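Local structure of insecticidal crystal protein Cry7Cal (Bacillus thuringiensis, 5ZI1) at residues L292-R304 with I314-K326. The protein is a three-domain delta-endotoxin active against the locust Locusta migratoria manilensis and probably binds receptors of the insect host. Residues are numbered along the deposited sequence; the frame is centred on the assembly and turned at random.
Sequences LFQWLTKINVRAR and IWTGHSVVTQYTK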
loop_
_atom_site.group_PDB
_atom_site.type_symbol
_atom_site.label_atom_id
_atom_site.label_comp_id
_atom_site.label_asym_id
_atom_site.label_seq_id
_atom_site.Cartn_x
_atom_site.Cartn_y
_atom_site.Cartn_z
ATOM N N LEU A 292 6.675 11.433 6.999
ATOM C CA LEU A 292 5.867 12.092 5.984
ATOM C C LEU A 292 6.211 11.540 4.607
ATOM O O LEU A 292 7.332 11.088 4.359
ATOM C CB LEU A 292 6.113 13.596 6.043
ATOM C CG LEU A 292 5.856 14.132 7.463
ATOM C CD1 LEU A 292 6.263 15.587 7.581
ATOM C CD2 LEU A 292 4.386 13.944 7.837
ATOM N N PHE A 293 5.239 11.535 3.705
ATOM C CA PHE A 293 5.492 10.905 2.421
ATOM C C PHE A 293 6.570 11.697 1.666
ATOM O O PHE A 293 6.618 12.929 1.742
ATOM C CB PHE A 293 4.184 10.817 1.627
ATOM C CG PHE A 293 4.327 10.095 0.323
ATOM C CD1 PHE A 293 4.099 8.731 0.247
ATOM C CD2 PHE A 293 4.748 10.779 -0.831
ATOM C CE1 PHE A 293 4.257 8.039 -0.975
ATOM C CE2 PHE A 293 4.915 10.102 -2.050
ATOM C CZ PHE A 293 4.658 8.739 -2.126
ATOM N N GLN A 294 7.457 10.995 0.949
ATOM C CA GLN A 294 8.643 11.621 0.367
ATOM C C GLN A 294 8.795 11.272 -1.105
ATOM O O GLN A 294 8.668 10.109 -1.500
ATOM C CB GLN A 294 9.927 11.206 1.095
ATOM C CG GLN A 294 10.024 11.630 2.534
ATOM C CD GLN A 294 11.336 11.188 3.178
ATOM O OE1 GLN A 294 12.315 11.916 3.164
ATOM N NE2 GLN A 294 11.351 9.993 3.748
ATOM N N TRP A 295 9.097 12.284 -1.912
ATOM C CA TRP A 295 9.256 12.138 -3.353
ATOM C C TRP A 295 10.742 12.141 -3.673
ATOM O O TRP A 295 11.468 13.032 -3.221
ATOM C CB TRP A 295 8.544 13.261 -4.103
ATOM C CG TRP A 295 7.113 13.354 -3.706
ATOM C CD1 TRP A 295 6.602 13.990 -2.609
ATOM C CD2 TRP A 295 6.005 12.741 -4.371
ATOM N NE1 TRP A 295 5.241 13.831 -2.569
ATOM C CE2 TRP A 295 4.850 13.064 -3.636
ATOM C CE3 TRP A 295 5.881 11.951 -5.516
ATOM C CZ2 TRP A 295 3.581 12.631 -4.013
ATOM C CZ3 TRP A 295 4.633 11.533 -5.899
ATOM C CH2 TRP A 295 3.490 11.869 -5.145
ATOM N N LEU A 296 11.195 11.136 -4.418
ATOM C CA LEU A 296 12.617 11.023 -4.721
ATOM C C LEU A 296 12.985 12.057 -5.773
ATOM O O LEU A 296 12.414 12.064 -6.866
ATOM C CB LEU A 296 12.939 9.618 -5.206
ATOM C CG LEU A 296 14.412 9.293 -5.404
ATOM C CD1 LEU A 296 15.178 9.624 -4.152
ATOM C CD2 LEU A 296 14.576 7.821 -5.763
ATOM N N THR A 297 13.927 12.941 -5.459
ATOM C CA THR A 297 14.328 13.933 -6.449
ATOM C C THR A 297 15.750 13.758 -6.978
ATOM O O THR A 297 16.069 14.336 -8.020
ATOM C CB THR A 297 14.173 15.349 -5.876
ATOM O OG1 THR A 297 15.122 15.540 -4.819
ATOM C CG2 THR A 297 12.763 15.537 -5.290
ATOM N N LYS A 298 16.602 12.976 -6.316
ATOM C CA LYS A 298 17.982 12.815 -6.781
ATOM C C LYS A 298 18.577 11.536 -6.207
ATOM O O LYS A 298 18.226 11.122 -5.107
ATOM C CB LYS A 298 18.852 14.016 -6.382
ATOM C CG LYS A 298 19.115 15.022 -7.497
ATOM C CD LYS A 298 19.421 16.420 -6.951
ATOM C CE LYS A 298 20.599 16.431 -5.975
ATOM N NZ LYS A 298 20.547 17.635 -5.073
ATOM N N ILE A 299 19.489 10.920 -6.962
ATOM C CA ILE A 299 20.328 9.835 -6.460
ATOM C C ILE A 299 21.755 10.081 -6.917
ATOM O O ILE A 299 22.003 10.287 -8.111
ATOM C CB ILE A 299 19.892 8.446 -6.958
ATOM C CG1 ILE A 299 18.419 8.177 -6.726
ATOM C CG2 ILE A 299 20.740 7.371 -6.289
ATOM C CD1 ILE A 299 17.947 6.938 -7.441
ATOM N N ASN A 300 22.700 10.016 -5.990
ATOM C CA ASN A 300 24.102 10.059 -6.351
ATOM C C ASN A 300 24.766 8.734 -5.991
ATOM O O ASN A 300 24.506 8.170 -4.924
ATOM C CB ASN A 300 24.829 11.211 -5.661
ATOM C CG ASN A 300 26.338 11.214 -5.993
ATOM O OD1 ASN A 300 27.192 11.005 -5.121
ATOM N ND2 ASN A 300 26.654 11.407 -7.273
ATOM N N VAL A 301 25.625 8.236 -6.875
ATOM C CA VAL A 301 26.421 7.048 -6.601
ATOM C C VAL A 301 27.893 7.414 -6.721
ATOM O O VAL A 301 28.288 8.126 -7.649
ATOM C CB VAL A 301 26.054 5.888 -7.549
ATOM C CG1 VAL A 301 27.093 4.766 -7.481
ATOM C CG2 VAL A 301 24.688 5.358 -7.216
ATOM N N ARG A 302 28.694 6.958 -5.760
ATOM C CA ARG A 302 30.148 7.030 -5.828
ATOM C C ARG A 302 30.702 5.617 -5.881
ATOM O O ARG A 302 30.280 4.749 -5.102
ATOM C CB ARG A 302 30.757 7.754 -4.630
ATOM C CG ARG A 302 30.353 9.187 -4.497
ATOM C CD ARG A 302 30.648 9.976 -5.730
ATOM N NE ARG A 302 31.158 11.291 -5.358
ATOM C CZ ARG A 302 30.484 12.428 -5.505
ATOM N NH1 ARG A 302 29.270 12.424 -6.046
ATOM N NH2 ARG A 302 31.035 13.575 -5.119
ATOM N N ALA A 303 31.672 5.396 -6.774
ATOM C CA ALA A 303 32.185 4.059 -6.988
ATOM C C ALA A 303 33.677 4.124 -7.278
ATOM O O ALA A 303 34.217 5.164 -7.671
ATOM C CB ALA A 303 31.436 3.358 -8.122
ATOM N N ARG A 304 34.346 2.992 -7.058
ATOM C CA ARG A 304 35.769 2.876 -7.333
ATOM C C ARG A 304 36.010 1.522 -7.972
ATOM O O ARG A 304 35.181 0.616 -7.874
ATOM C CB ARG A 304 36.624 3.041 -6.070
ATOM C CG ARG A 304 36.569 1.858 -5.124
ATOM C CD ARG A 304 37.380 2.135 -3.872
ATOM N NE ARG A 304 37.115 1.133 -2.847
ATOM C CZ ARG A 304 37.921 0.122 -2.547
ATOM N NH1 ARG A 304 37.566 -0.744 -1.606
ATOM N NH2 ARG A 304 39.076 -0.025 -3.180
ATOM N N ILE A 314 32.845 -0.970 -7.787
ATOM C CA ILE A 314 31.974 -1.212 -6.646
ATOM C C ILE A 314 31.612 0.149 -6.072
ATOM O O ILE A 314 32.419 1.084 -6.103
ATOM C CB ILE A 314 32.634 -2.076 -5.544
ATOM C CG1 ILE A 314 33.837 -1.334 -4.950
ATOM C CG2 ILE A 314 33.028 -3.467 -6.057
ATOM C CD1 ILE A 314 34.459 -2.011 -3.740
ATOM N N TRP A 315 30.398 0.260 -5.522
ATOM C CA TRP A 315 30.008 1.531 -4.921
ATOM C C TRP A 315 30.798 1.746 -3.645
ATOM O O TRP A 315 30.980 0.821 -2.857
ATOM C CB TRP A 315 28.512 1.587 -4.577
ATOM C CG TRP A 315 27.557 1.386 -5.699
ATOM C CD1 TRP A 315 27.836 0.899 -6.936
ATOM C CD2 TRP A 315 26.154 1.655 -5.680
ATOM N NE1 TRP A 315 26.694 0.845 -7.693
ATOM C CE2 TRP A 315 25.647 1.314 -6.946
ATOM C CE3 TRP A 315 25.282 2.167 -4.719
ATOM C CZ2 TRP A 315 24.306 1.451 -7.274
ATOM C CZ3 TRP A 315 23.948 2.308 -5.048
ATOM C CH2 TRP A 315 23.473 1.952 -6.312
ATOM N N THR A 316 31.272 2.974 -3.442
ATOM C CA THR A 316 31.819 3.352 -2.145
ATOM C C THR A 316 30.761 3.993 -1.248
ATOM O O THR A 316 30.876 3.949 -0.015
ATOM C CB THR A 316 32.979 4.325 -2.340
ATOM O OG1 THR A 316 32.475 5.552 -2.882
ATOM C CG2 THR A 316 34.020 3.746 -3.334
ATOM N N GLY A 317 29.752 4.615 -1.847
ATOM C CA GLY A 317 28.700 5.273 -1.094
ATOM C C GLY A 317 27.627 5.735 -2.051
ATOM O O GLY A 317 27.762 5.628 -3.272
ATOM N N HIS A 318 26.546 6.253 -1.479
ATOM C CA HIS A 318 25.499 6.841 -2.300
ATOM C C HIS A 318 24.634 7.730 -1.423
ATOM O O HIS A 318 24.698 7.687 -0.191
ATOM C CB HIS A 318 24.660 5.775 -3.009
ATOM C CG HIS A 318 23.664 5.093 -2.122
ATOM N ND1 HIS A 318 24.003 4.046 -1.291
ATOM C CD2 HIS A 318 22.335 5.299 -1.952
ATOM C CE1 HIS A 318 22.921 3.638 -0.648
ATOM N NE2 HIS A 318 21.898 4.379 -1.035
ATOM N N SER A 319 23.828 8.548 -2.084
ATOM C CA SER A 319 23.061 9.587 -1.430
ATOM C C SER A 319 21.685 9.632 -2.054
ATOM O O SER A 319 21.500 9.260 -3.212
ATOM C CB SER A 319 23.730 10.957 -1.548
ATOM O OG SER A 319 24.728 11.089 -0.553
ATOM N N VAL A 320 20.722 10.099 -1.274
ATOM C CA VAL A 320 19.340 10.127 -1.713
ATOM C C VAL A 320 18.745 11.447 -1.264
ATOM O O VAL A 320 18.929 11.859 -0.112
ATOM C CB VAL A 320 18.560 8.929 -1.144
ATOM C CG1 VAL A 320 17.094 9.230 -1.070
ATOM C CG2 VAL A 320 18.808 7.713 -2.011
ATOM N N VAL A 321 18.056 12.124 -2.175
ATOM C CA VAL A 321 17.441 13.407 -1.896
ATOM C C VAL A 321 15.952 13.271 -2.156
ATOM O O VAL A 321 15.541 12.705 -3.177
ATOM C CB VAL A 321 18.052 14.541 -2.741
ATOM C CG1 VAL A 321 17.366 15.860 -2.400
ATOM C CG2 VAL A 321 19.541 14.636 -2.483
ATOM N N THR A 322 15.152 13.761 -1.220
ATOM C CA THR A 322 13.704 13.742 -1.339
ATOM C C THR A 322 13.155 15.109 -0.953
ATOM O O THR A 322 13.819 15.898 -0.265
ATOM C CB THR A 322 13.067 12.662 -0.435
ATOM O OG1 THR A 322 13.297 13.003 0.938
ATOM C CG2 THR A 322 13.663 11.286 -0.709
ATOM N N GLN A 323 11.916 15.363 -1.390
ATOM C CA GLN A 323 11.100 16.473 -0.920
ATOM C C GLN A 323 9.770 15.948 -0.383
ATOM O O GLN A 323 9.207 14.992 -0.932
ATOM C CB GLN A 323 10.831 17.466 -2.045
ATOM C CG GLN A 323 12.082 18.188 -2.533
ATOM C CD GLN A 323 11.873 18.943 -3.828
ATOM O OE1 GLN A 323 10.736 19.207 -4.236
ATOM N NE2 GLN A 323 12.971 19.303 -4.485
ATOM N N TYR A 324 9.255 16.592 0.674
ATOM C CA TYR A 324 7.900 16.330 1.143
ATOM C C TYR A 324 6.893 16.870 0.133
ATOM O O TYR A 324 7.253 17.525 -0.840
ATOM C CB TYR A 324 7.671 16.958 2.514
ATOM C CG TYR A 324 8.548 16.354 3.590
ATOM C CD1 TYR A 324 8.686 14.972 3.708
ATOM C CD2 TYR A 324 9.233 17.160 4.492
ATOM C CE1 TYR A 324 9.479 14.418 4.689
ATOM C CE2 TYR A 324 10.036 16.612 5.480
ATOM C CZ TYR A 324 10.150 15.243 5.572
ATOM O OH TYR A 324 10.942 14.695 6.555
ATOM N N THR A 325 5.619 16.574 0.357
ATOM C CA THR A 325 4.597 16.963 -0.610
ATOM C C THR A 325 4.432 18.482 -0.637
ATOM O O THR A 325 4.301 19.113 0.417
ATOM C CB THR A 325 3.262 16.309 -0.266
ATOM O OG1 THR A 325 3.429 14.879 -0.117
ATOM C CG2 THR A 325 2.268 16.598 -1.360
ATOM N N LYS A 326 4.462 19.072 -1.849
ATOM C CA LYS A 326 4.300 20.526 -2.046
ATOM C C LYS A 326 5.225 21.347 -1.150
ATOM O O LYS A 326 4.876 22.441 -0.702
ATOM C CB LYS A 326 2.843 20.966 -1.841
ATOM C CG LYS A 326 1.923 20.599 -3.005
ATOM C CD LYS A 326 0.786 21.596 -3.167
ATOM C CE LYS A 326 1.166 22.775 -4.064
ATOM N NZ LYS A 326 0.085 23.824 -4.092
#
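W295 and Q323 form a hydrogen-bonded antiparallel pair, with W295 N 2.9 Å from Q323 O. The ladder runs on through K298 with V321, N300 with S319 and R302 with G317 to R304 with I314. Two classic beta bulges shift its register. In one, T297 and K298 both face V321: T297 N gives a firm bond to V321 O (2.8 Å), and K298 N adds a weak one. In the other, T316 and G317 both face R302, and their amides reach R302 O from the same face of its plane.

Side-chain hydrogen bonds join the strands near one end. T322 OG1 donates to Q294 OE1 (2.7 Å) from above the amide plane. W295 NE1 points almost straight at T325 OG1 (3.2 Å, 172°), which lies in the indole plane.

Apolar contacts gather at two places. V301 CG1, anti to the backbone N (chi1 167°), sits over the five-membered ring of W315 in a CH-pi contact, 3.7 Å from its centroid. V301 CG2 lies by the six-membered ring. L292 CD1 lies over one face of the Y324 ring, L292 CB touches Y324 CE1 (3.7 Å), and Q294 CG packs against Y324 CE1 at 3.6 Å.

W315 NE1 hydrogen-bonds to V373 O on strand 369-382 of another sheet. The hairpin and its flanking strands form a four-stranded antiparallel sheet, ordered 331-336, 312-324, 294-306, 343-348 (3-2-1-4 along the chain), the Greek-key arrangement characteristic of the beta-prism domain II of three-domain Cry toxins.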